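Local coordinates for galactose mutarotase-like protein (Clostridium acetobutylicum, PDB 3OS7), which probably binds carbohydrate and may act as an aldose 1-epimerase, interconverting sugar anomers, at residues 201-213 with 238-252. Residues are numbered along the deposited sequence; the frame is centred on the assembly and turned at random.
Sequences CRVKISIDKFWKQ and VAVASHPIESLFSLK
Trp211 and Ser250 meet across the antiparallel pairing of strands 207-213 and 246-251. The indole NE1 gives a nearly straight bond (175°) to Ser250 OG, 3.1 Å away in the ring plane. Lys209 N donates to the same OG, also at 3.1 Å, so two N-H groups from one strand grip a single hydroxyl of the other. Ser250 OG can face both because it sits between its own backbone N and carbonyl carbon (chi1 48°). Trp211 CB packs on Leu248 CD2, while Tyr285 meets the indole edge-to-face.

Phe249 is gripped differently. Ile207 lays CG2 over one face of its ring, 3.8 Å from the centroid, a CH-pi contact, and CD1 of the same isoleucine reaches Phe249 CE1. Phe210, its CG anti to the backbone N, brings CD1 to within 3.7 Å of Phe249 CE1, with the two ring planes inclined at 59°. At the end of the pairing Ser206 OG donates to Lys252 O (3.0 Å) and also bonds Gly263. Nearer the start of both segments, a separate single bridge joins Val203 to Val238, and Val203 CG2 touches Val240 CG1 at 3.8 Å.

The register slips by one residue between Ile207 and Phe210: a beta bulge in an antiparallel strand pair, within the largely antiparallel beta architecture characteristic of the galactose mutarotase fold.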
ATOM      1  N   CYS A 201      19.480   6.293  -5.923  1.00 20.08           N
ATOM      2  CA  CYS A 201      18.407   6.329  -4.933  1.00 19.71           C
ATOM      3  C   CYS A 201      18.727   5.509  -3.693  1.00 16.47           C
ATOM      4  O   CYS A 201      19.152   4.364  -3.803  1.00 19.53           O
ATOM      5  CB  CYS A 201      17.109   5.841  -5.526  1.00 21.36           C
ATOM      6  SG  CYS A 201      16.450   6.985  -6.762  1.00 26.21           S
ATOM      7  N   ARG A 202      18.473   6.103  -2.520  1.00 14.84           N
ATOM      8  CA  ARG A 202      18.622   5.405  -1.243  0.60 14.96           C
ATOM      9  C   ARG A 202      17.276   5.338  -0.543  1.00 12.78           C
ATOM     10  O   ARG A 202      16.552   6.334  -0.509  1.00 15.74           O
ATOM     11  CB  ARG A 202      19.576   6.135  -0.329  0.60 13.50           C
ATOM     12  CG  ARG A 202      20.944   6.409  -0.913  0.60 23.38           C
ATOM     13  CD  ARG A 202      21.756   5.171  -0.937  0.60 24.40           C
ATOM     14  NE  ARG A 202      23.183   5.464  -0.989  0.60 20.78           N
ATOM     15  CZ  ARG A 202      24.126   4.624  -0.581  0.60 33.09           C
ATOM     16  NH1 ARG A 202      23.795   3.422  -0.081  0.60 27.19           N
ATOM     17  NH2 ARG A 202      25.407   4.989  -0.649  0.60 36.46           N
ATOM     18  N   VAL A 203      16.964   4.183   0.027  1.00 14.27           N
ATOM     19  CA  VAL A 203      15.705   3.992   0.765  1.00 11.56           C
ATOM     20  C   VAL A 203      15.950   3.946   2.291  1.00 12.29           C
ATOM     21  O   VAL A 203      16.790   3.193   2.760  1.00 13.13           O
ATOM     22  CB  VAL A 203      14.942   2.734   0.314  1.00 13.25           C
ATOM     23  CG1 VAL A 203      13.697   2.543   1.193  1.00 13.03           C
ATOM     24  CG2 VAL A 203      14.490   2.898  -1.164  1.00 14.95           C
ATOM     25  N   LYS A 204      15.228   4.792   3.036  1.00 12.53           N
ATOM     26  CA  LYS A 204      15.215   4.741   4.512  1.00 12.97           C
ATOM     27  C   LYS A 204      13.841   4.308   4.966  1.00 12.55           C
ATOM     28  O   LYS A 204      12.854   4.616   4.317  1.00 13.58           O
ATOM     29  CB  LYS A 204      15.537   6.108   5.111  1.00 14.67           C
ATOM     30  CG  LYS A 204      16.937   6.602   4.739  1.00 17.14           C
ATOM     31  CD  LYS A 204      17.120   8.077   5.066  1.00 24.37           C
ATOM     32  CE  LYS A 204      18.547   8.503   4.783  1.00 26.78           C
ATOM     33  NZ  LYS A 204      18.804   9.883   5.250  1.00 31.12           N
ATOM     34  N   ILE A 205      13.791   3.546   6.036  1.00 11.34           N
ATOM     35  CA  ILE A 205      12.550   3.027   6.590  1.00 11.08           C
ATOM     36  C   ILE A 205      12.693   3.010   8.106  1.00 13.36           C
ATOM     37  O   ILE A 205      13.717   2.572   8.618  1.00 13.72           O
ATOM     38  CB  ILE A 205      12.244   1.575   6.143  1.00 11.48           C
ATOM     39  CG1 ILE A 205      12.269   1.422   4.622  1.00 16.00           C
ATOM     40  CG2 ILE A 205      10.866   1.120   6.696  1.00 13.40           C
ATOM     41  CD1 ILE A 205      12.204  -0.068   4.154  1.00 17.62           C
ATOM     42  N   SER A 206      11.635   3.401   8.824  1.00 13.98           N
ATOM     43  CA  SER A 206      11.697   3.479  10.299  1.00 12.41           C
ATOM     44  C   SER A 206      11.462   2.100  10.923  1.00 12.26           C
ATOM     45  O   SER A 206      10.451   1.862  11.568  1.00 13.29           O
ATOM     46  CB  SER A 206      10.691   4.525  10.812  1.00 12.59           C
ATOM     47  OG  SER A 206       9.359   4.222  10.435  1.00 13.26           O
ATOM     48  N   ILE A 207      12.412   1.191  10.696  1.00 11.56           N
ATOM     49  CA  ILE A 207      12.284  -0.178  11.121  1.00 12.58           C
ATOM     50  C   ILE A 207      12.608  -0.334  12.594  1.00 13.77           C
ATOM     51  O   ILE A 207      13.428   0.404  13.138  1.00 15.03           O
ATOM     52  CB  ILE A 207      13.166  -1.127  10.282  1.00 12.52           C
ATOM     53  CG1 ILE A 207      14.657  -0.768  10.395  1.00 14.91           C
ATOM     54  CG2 ILE A 207      12.696  -1.125   8.823  1.00 14.54           C
ATOM     55  CD1 ILE A 207      15.642  -1.823   9.782  1.00 16.17           C
ATOM     56  N   ASP A 208      11.940  -1.305  13.209  1.00 15.30           N
ATOM     57  CA  ASP A 208      12.176  -1.725  14.578  1.00 15.83           C
ATOM     58  C   ASP A 208      12.962  -3.036  14.541  1.00 17.07           C
ATOM     59  O   ASP A 208      14.178  -3.018  14.692  1.00 16.53           O
ATOM     60  CB  ASP A 208      10.819  -1.884  15.287  1.00 15.34           C
ATOM     61  CG  ASP A 208      10.951  -2.160  16.776  1.00 24.17           C
ATOM     62  OD1 ASP A 208      12.085  -2.185  17.305  1.00 23.53           O
ATOM     63  OD2 ASP A 208       9.886  -2.314  17.417  1.00 26.61           O
ATOM     64  N   LYS A 209      12.292  -4.155  14.250  1.00 14.32           N
ATOM     65  CA  LYS A 209      12.955  -5.447  14.162  1.00 13.75           C
ATOM     66  C   LYS A 209      12.734  -6.079  12.791  1.00 12.53           C
ATOM     67  O   LYS A 209      11.749  -5.793  12.096  1.00 13.30           O
ATOM     68  CB  LYS A 209      12.447  -6.410  15.266  1.00 14.99           C
ATOM     69  CG  LYS A 209      12.715  -5.897  16.683  1.00 18.14           C
ATOM     70  CD  LYS A 209      12.489  -6.949  17.717  1.00 28.30           C
ATOM     71  CE  LYS A 209      11.031  -7.055  18.073  1.00 39.09           C
ATOM     72  NZ  LYS A 209      10.759  -8.220  18.963  1.00 37.96           N
ATOM     73  N   PHE A 210      13.685  -6.918  12.410  1.00 12.37           N
ATOM     74  CA  PHE A 210      13.565  -7.807  11.266  1.00 11.51           C
ATOM     75  C   PHE A 210      12.877  -9.117  11.694  1.00 11.88           C
ATOM     76  O   PHE A 210      13.188  -9.658  12.760  1.00 14.80           O
ATOM     77  CB  PHE A 210      14.971  -8.088  10.756  1.00 13.21           C
ATOM     78  CG  PHE A 210      15.031  -9.108   9.663  1.00 14.90           C
ATOM     79  CD1 PHE A 210      14.556  -8.805   8.415  1.00 14.15           C
ATOM     80  CD2 PHE A 210      15.562 -10.376   9.898  1.00 20.03           C
ATOM     81  CE1 PHE A 210      14.612  -9.710   7.394  1.00 13.84           C
ATOM     82  CE2 PHE A 210      15.618 -11.313   8.870  1.00 22.52           C
ATOM     83  CZ  PHE A 210      15.134 -10.964   7.598  1.00 17.15           C
ATOM     84  N   TRP A 211      12.002  -9.651  10.838  1.00 12.95           N
ATOM     85  CA  TRP A 211      11.245 -10.889  11.123  1.00 12.73           C
ATOM     86  C   TRP A 211      11.610 -11.921  10.067  1.00 16.07           C
ATOM     87  O   TRP A 211      11.403 -11.704   8.857  1.00 16.74           O
ATOM     88  CB  TRP A 211       9.744 -10.601  11.144  1.00 12.92           C
ATOM     89  CG  TRP A 211       9.393  -9.705  12.271  1.00 12.45           C
ATOM     90  CD1 TRP A 211       9.561  -8.338  12.322  1.00 14.43           C
ATOM     91  CD2 TRP A 211       8.868 -10.087  13.538  1.00 13.88           C
ATOM     92  NE1 TRP A 211       9.162  -7.853  13.536  1.00 16.94           N
ATOM     93  CE2 TRP A 211       8.729  -8.896  14.310  1.00 16.80           C
ATOM     94  CE3 TRP A 211       8.487 -11.316  14.110  1.00 13.28           C
ATOM     95  CZ2 TRP A 211       8.244  -8.898  15.597  1.00 16.68           C
ATOM     96  CZ3 TRP A 211       7.968 -11.309  15.424  1.00 18.50           C
ATOM     97  CH2 TRP A 211       7.858 -10.111  16.142  1.00 18.18           C
ATOM     98  N   LYS A 212      12.213 -13.016  10.522  1.00 16.36           N
ATOM     99  CA  LYS A 212      12.637 -14.073   9.635  1.00 15.42           C
ATOM    100  C   LYS A 212      11.432 -14.750   8.995  1.00 15.37           C
ATOM    101  O   LYS A 212      10.412 -14.983   9.648  1.00 13.44           O
ATOM    102  CB  LYS A 212      13.440 -15.112  10.426  1.00 18.82           C
ATOM    103  CG  LYS A 212      14.113 -16.224   9.604  1.00 26.51           C
ATOM    104  CD  LYS A 212      14.986 -17.125  10.526  1.00 37.60           C
ATOM    105  CE  LYS A 212      15.444 -18.421   9.821  1.00 42.30           C
ATOM    106  NZ  LYS A 212      16.564 -19.115  10.526  1.00 43.16           N
ATOM    107  N   GLN A 213      11.591 -15.094   7.729  1.00 14.34           N
ATOM    108  CA  GLN A 213      10.624 -15.903   7.002  1.00 14.72           C
ATOM    109  C   GLN A 213      11.192 -17.285   6.617  1.00 15.91           C
ATOM    110  O   GLN A 213      12.389 -17.425   6.386  1.00 16.86           O
ATOM    111  CB  GLN A 213      10.164 -15.153   5.752  1.00 15.60           C
ATOM    112  CG  GLN A 213       9.269 -13.942   6.088  1.00 16.19           C
ATOM    113  CD  GLN A 213       9.024 -13.063   4.904  1.00 17.66           C
ATOM    114  OE1 GLN A 213       9.760 -12.110   4.680  1.00 18.33           O
ATOM    115  NE2 GLN A 213       8.002 -13.408   4.093  1.00 14.46           N
ATOM    116  N   VAL A 238      19.424   2.411   2.115  1.00 15.82           N
ATOM    117  CA  VAL A 238      19.810   1.228   1.358  1.00 15.31           C
ATOM    118  C   VAL A 238      19.737   1.547  -0.155  1.00 14.85           C
ATOM    119  O   VAL A 238      18.772   2.136  -0.619  1.00 14.82           O
ATOM    120  CB  VAL A 238      18.914   0.041   1.714  1.00 17.93           C
ATOM    121  CG1 VAL A 238      19.106  -1.111   0.739  1.00 19.39           C
ATOM    122  CG2 VAL A 238      19.191  -0.434   3.172  1.00 19.07           C
ATOM    123  N   ALA A 239      20.773   1.157  -0.907  1.00 15.44           N
ATOM    124  CA  ALA A 239      20.778   1.302  -2.385  1.00 17.67           C
ATOM    125  C   ALA A 239      19.922   0.173  -2.910  1.00 19.35           C
ATOM    126  O   ALA A 239      20.392  -0.933  -3.154  1.00 19.63           O
ATOM    127  CB  ALA A 239      22.213   1.219  -2.949  1.00 19.84           C
ATOM    128  N   VAL A 240      18.640   0.453  -3.045  1.00 19.55           N
ATOM    129  CA  VAL A 240      17.630  -0.572  -3.270  1.00 20.41           C
ATOM    130  C   VAL A 240      17.792  -1.280  -4.612  1.00 21.04           C
ATOM    131  O   VAL A 240      17.343  -2.389  -4.765  1.00 22.56           O
ATOM    132  CB  VAL A 240      16.209   0.032  -3.131  1.00 22.04           C
ATOM    133  CG1 VAL A 240      15.972   1.128  -4.163  1.00 19.38           C
ATOM    134  CG2 VAL A 240      15.137  -1.017  -3.233  1.00 24.46           C
ATOM    135  N   ALA A 241      18.446  -0.641  -5.563  1.00 18.25           N
ATOM    136  CA  ALA A 241      18.584  -1.243  -6.890  1.00 22.44           C
ATOM    137  C   ALA A 241      19.786  -2.178  -7.021  1.00 23.25           C
ATOM    138  O   ALA A 241      19.977  -2.758  -8.072  1.00 27.84           O
ATOM    139  CB  ALA A 241      18.660  -0.161  -7.938  1.00 22.12           C
ATOM    140  N   SER A 242      20.580  -2.357  -5.971  1.00 24.21           N
ATOM    141  CA  SER A 242      21.846  -3.082  -6.137  0.60 26.25           C
ATOM    142  C   SER A 242      21.696  -4.602  -6.129  1.00 25.73           C
ATOM    143  O   SER A 242      22.497  -5.295  -6.726  1.00 25.35           O
ATOM    144  CB  SER A 242      22.896  -2.619  -5.117  0.60 27.88           C
ATOM    145  OG  SER A 242      22.389  -2.676  -3.803  0.60 27.39           O
ATOM    146  N   HIS A 243      20.664  -5.135  -5.493  1.00 20.98           N
ATOM    147  CA  HIS A 243      20.476  -6.582  -5.452  1.00 20.66           C
ATOM    148  C   HIS A 243      19.046  -6.915  -5.035  1.00 19.64           C
ATOM    149  O   HIS A 243      18.337  -6.024  -4.606  1.00 19.39           O
ATOM    150  CB  HIS A 243      21.482  -7.202  -4.456  1.00 23.01           C
ATOM    151  CG  HIS A 243      21.377  -6.632  -3.078  1.00 26.46           C
ATOM    152  ND1 HIS A 243      20.441  -7.060  -2.163  1.00 38.65           N
ATOM    153  CD2 HIS A 243      22.071  -5.639  -2.471  1.00 40.64           C
ATOM    154  CE1 HIS A 243      20.560  -6.355  -1.051  1.00 33.84           C
ATOM    155  NE2 HIS A 243      21.543  -5.486  -1.211  1.00 37.19           N
ATOM    156  N   PRO A 244      18.631  -8.195  -5.138  1.00 20.56           N
ATOM    157  CA  PRO A 244      17.265  -8.539  -4.746  1.00 19.60           C
ATOM    158  C   PRO A 244      17.051  -8.335  -3.242  1.00 18.85           C
ATOM    159  O   PRO A 244      17.917  -8.662  -2.423  1.00 19.88           O
ATOM    160  CB  PRO A 244      17.145 -10.015  -5.111  1.00 21.55           C
ATOM    161  CG  PRO A 244      18.102 -10.183  -6.246  1.00 22.05           C
ATOM    162  CD  PRO A 244      19.276  -9.312  -5.861  1.00 23.42           C
ATOM    163  N   ILE A 245      15.894  -7.783  -2.922  1.00 16.88           N
ATOM    164  CA  ILE A 245      15.488  -7.494  -1.542  1.00 16.45           C
ATOM    165  C   ILE A 245      14.080  -7.999  -1.399  1.00 15.31           C
ATOM    166  O   ILE A 245      13.243  -7.722  -2.244  1.00 14.41           O
ATOM    167  CB  ILE A 245      15.508  -5.969  -1.248  1.00 17.32           C
ATOM    168  CG1 ILE A 245      16.948  -5.462  -1.218  1.00 18.89           C
ATOM    169  CG2 ILE A 245      14.797  -5.686   0.126  1.00 18.23           C
ATOM    170  CD1 ILE A 245      17.137  -3.929  -1.237  1.00 14.43           C
ATOM    171  N   GLU A 246      13.832  -8.760  -0.337  1.00 14.76           N
ATOM    172  CA  GLU A 246      12.471  -9.184   0.038  1.00 16.43           C
ATOM    173  C   GLU A 246      12.499  -9.392   1.538  1.00 15.20           C
ATOM    174  O   GLU A 246      13.013 -10.408   2.013  1.00 14.79           O
ATOM    175  CB  GLU A 246      12.028 -10.461  -0.699  1.00 18.34           C
ATOM    176  CG  GLU A 246      10.575 -10.839  -0.415  1.00 22.29           C
ATOM    177  CD  GLU A 246      10.086 -12.102  -1.153  1.00 35.26           C
ATOM    178  OE1 GLU A 246      10.786 -12.596  -2.066  1.00 33.31           O
ATOM    179  OE2 GLU A 246       8.982 -12.581  -0.803  1.00 39.97           O
ATOM    180  N   SER A 247      12.005  -8.402   2.291  1.00 13.43           N
ATOM    181  CA  SER A 247      12.194  -8.415   3.741  1.00 11.05           C
ATOM    182  C   SER A 247      10.960  -7.955   4.489  1.00 11.83           C
ATOM    183  O   SER A 247      10.238  -7.075   4.041  1.00 13.02           O
ATOM    184  CB  SER A 247      13.330  -7.476   4.104  1.00 12.80           C
ATOM    185  OG  SER A 247      14.571  -7.913   3.573  1.00 16.56           O
ATOM    186  N   LEU A 248      10.778  -8.496   5.695  1.00 11.06           N
ATOM    187  CA  LEU A 248       9.681  -8.108   6.573  1.00 10.28           C
ATOM    188  C   LEU A 248      10.231  -7.436   7.840  1.00 11.22           C
ATOM    189  O   LEU A 248      11.060  -8.038   8.549  1.00 12.20           O
ATOM    190  CB  LEU A 248       8.888  -9.348   6.959  1.00 10.50           C
ATOM    191  CG  LEU A 248       7.813  -9.197   8.014  1.00 13.95           C
ATOM    192  CD1 LEU A 248       6.692  -8.220   7.588  1.00 11.10           C
ATOM    193  CD2 LEU A 248       7.259 -10.592   8.385  1.00  9.09           C
ATOM    194  N   PHE A 249       9.748  -6.227   8.129  1.00 10.41           N
ATOM    195  CA  PHE A 249      10.118  -5.509   9.351  1.00 11.15           C
ATOM    196  C   PHE A 249       8.904  -5.109  10.145  1.00 12.42           C
ATOM    197  O   PHE A 249       7.838  -4.861   9.575  1.00 11.41           O
ATOM    198  CB  PHE A 249      10.867  -4.228   8.978  1.00 10.40           C
ATOM    199  CG  PHE A 249      12.183  -4.468   8.282  1.00 10.54           C
ATOM    200  CD1 PHE A 249      13.326  -4.849   9.011  1.00 11.89           C
ATOM    201  CD2 PHE A 249      12.273  -4.353   6.919  1.00 15.15           C
ATOM    202  CE1 PHE A 249      14.538  -5.076   8.364  1.00 14.13           C
ATOM    203  CE2 PHE A 249      13.470  -4.567   6.273  1.00 14.67           C
ATOM    204  CZ  PHE A 249      14.607  -4.941   6.998  1.00 14.75           C
ATOM    205  N   SER A 250       9.050  -5.006  11.459  1.00 11.58           N
ATOM    206  CA  SER A 250       8.137  -4.159  12.227  1.00 10.87           C
ATOM    207  C   SER A 250       8.575  -2.698  12.128  1.00  9.32           C
ATOM    208  O   SER A 250       9.729  -2.408  11.844  1.00 12.57           O
ATOM    209  CB  SER A 250       8.033  -4.621  13.673  1.00 15.40           C
ATOM    210  OG  SER A 250       9.301  -4.850  14.243  1.00 12.92           O
ATOM    211  N   LEU A 251       7.652  -1.791  12.422  1.00 12.73           N
ATOM    212  CA  LEU A 251       7.892  -0.360  12.332  1.00 12.47           C
ATOM    213  C   LEU A 251       7.898   0.285  13.700  1.00 15.69           C
ATOM    214  O   LEU A 251       7.242  -0.184  14.631  1.00 14.34           O
ATOM    215  CB  LEU A 251       6.795   0.304  11.513  1.00 12.85           C
ATOM    216  CG  LEU A 251       6.769  -0.066  10.013  1.00 15.52           C
ATOM    217  CD1 LEU A 251       5.565   0.582   9.346  1.00 12.98           C
ATOM    218  CD2 LEU A 251       8.069   0.363   9.351  1.00 12.87           C
ATOM    219  N   LYS A 252       8.603   1.397  13.803  1.00 13.19           N
ATOM    220  CA  LYS A 252       8.548   2.245  14.989  1.00 15.49           C
ATOM    221  C   LYS A 252       8.592   3.691  14.538  1.00 17.13           C
ATOM    222  O   LYS A 252       8.849   3.969  13.354  1.00 14.23           O
ATOM    223  CB  LYS A 252       9.699   1.931  15.936  1.00 15.82           C
ATOM    224  CG  LYS A 252      11.078   2.168  15.330  1.00 20.26           C
ATOM    225  CD  LYS A 252      12.235   1.990  16.342  1.00 22.95           C
ATOM    226  CE  LYS A 252      13.513   2.560  15.753  1.00 27.02           C
ATOM    227  NZ  LYS A 252      14.694   2.165  16.558  1.00 32.26           N
TER
HETATM  228  O   HOH W   1      19.527   2.246  -5.560  1.00 25.79           O
HETATM  229  O   HOH W   2      15.463  -0.588  15.036  1.00 21.38           O
HETATM  230  O   HOH W   3       9.055  -5.000  16.766  1.00 24.25           O
HETATM  231  O   HOH W   4       7.675  -0.979  17.279  1.00 34.60           O
HETATM  232  O   HOH W   5      11.816 -11.174   6.169  1.00 13.84           O
HETATM  233  O   HOH W   6       7.369 -11.538   1.613  1.00 29.96           O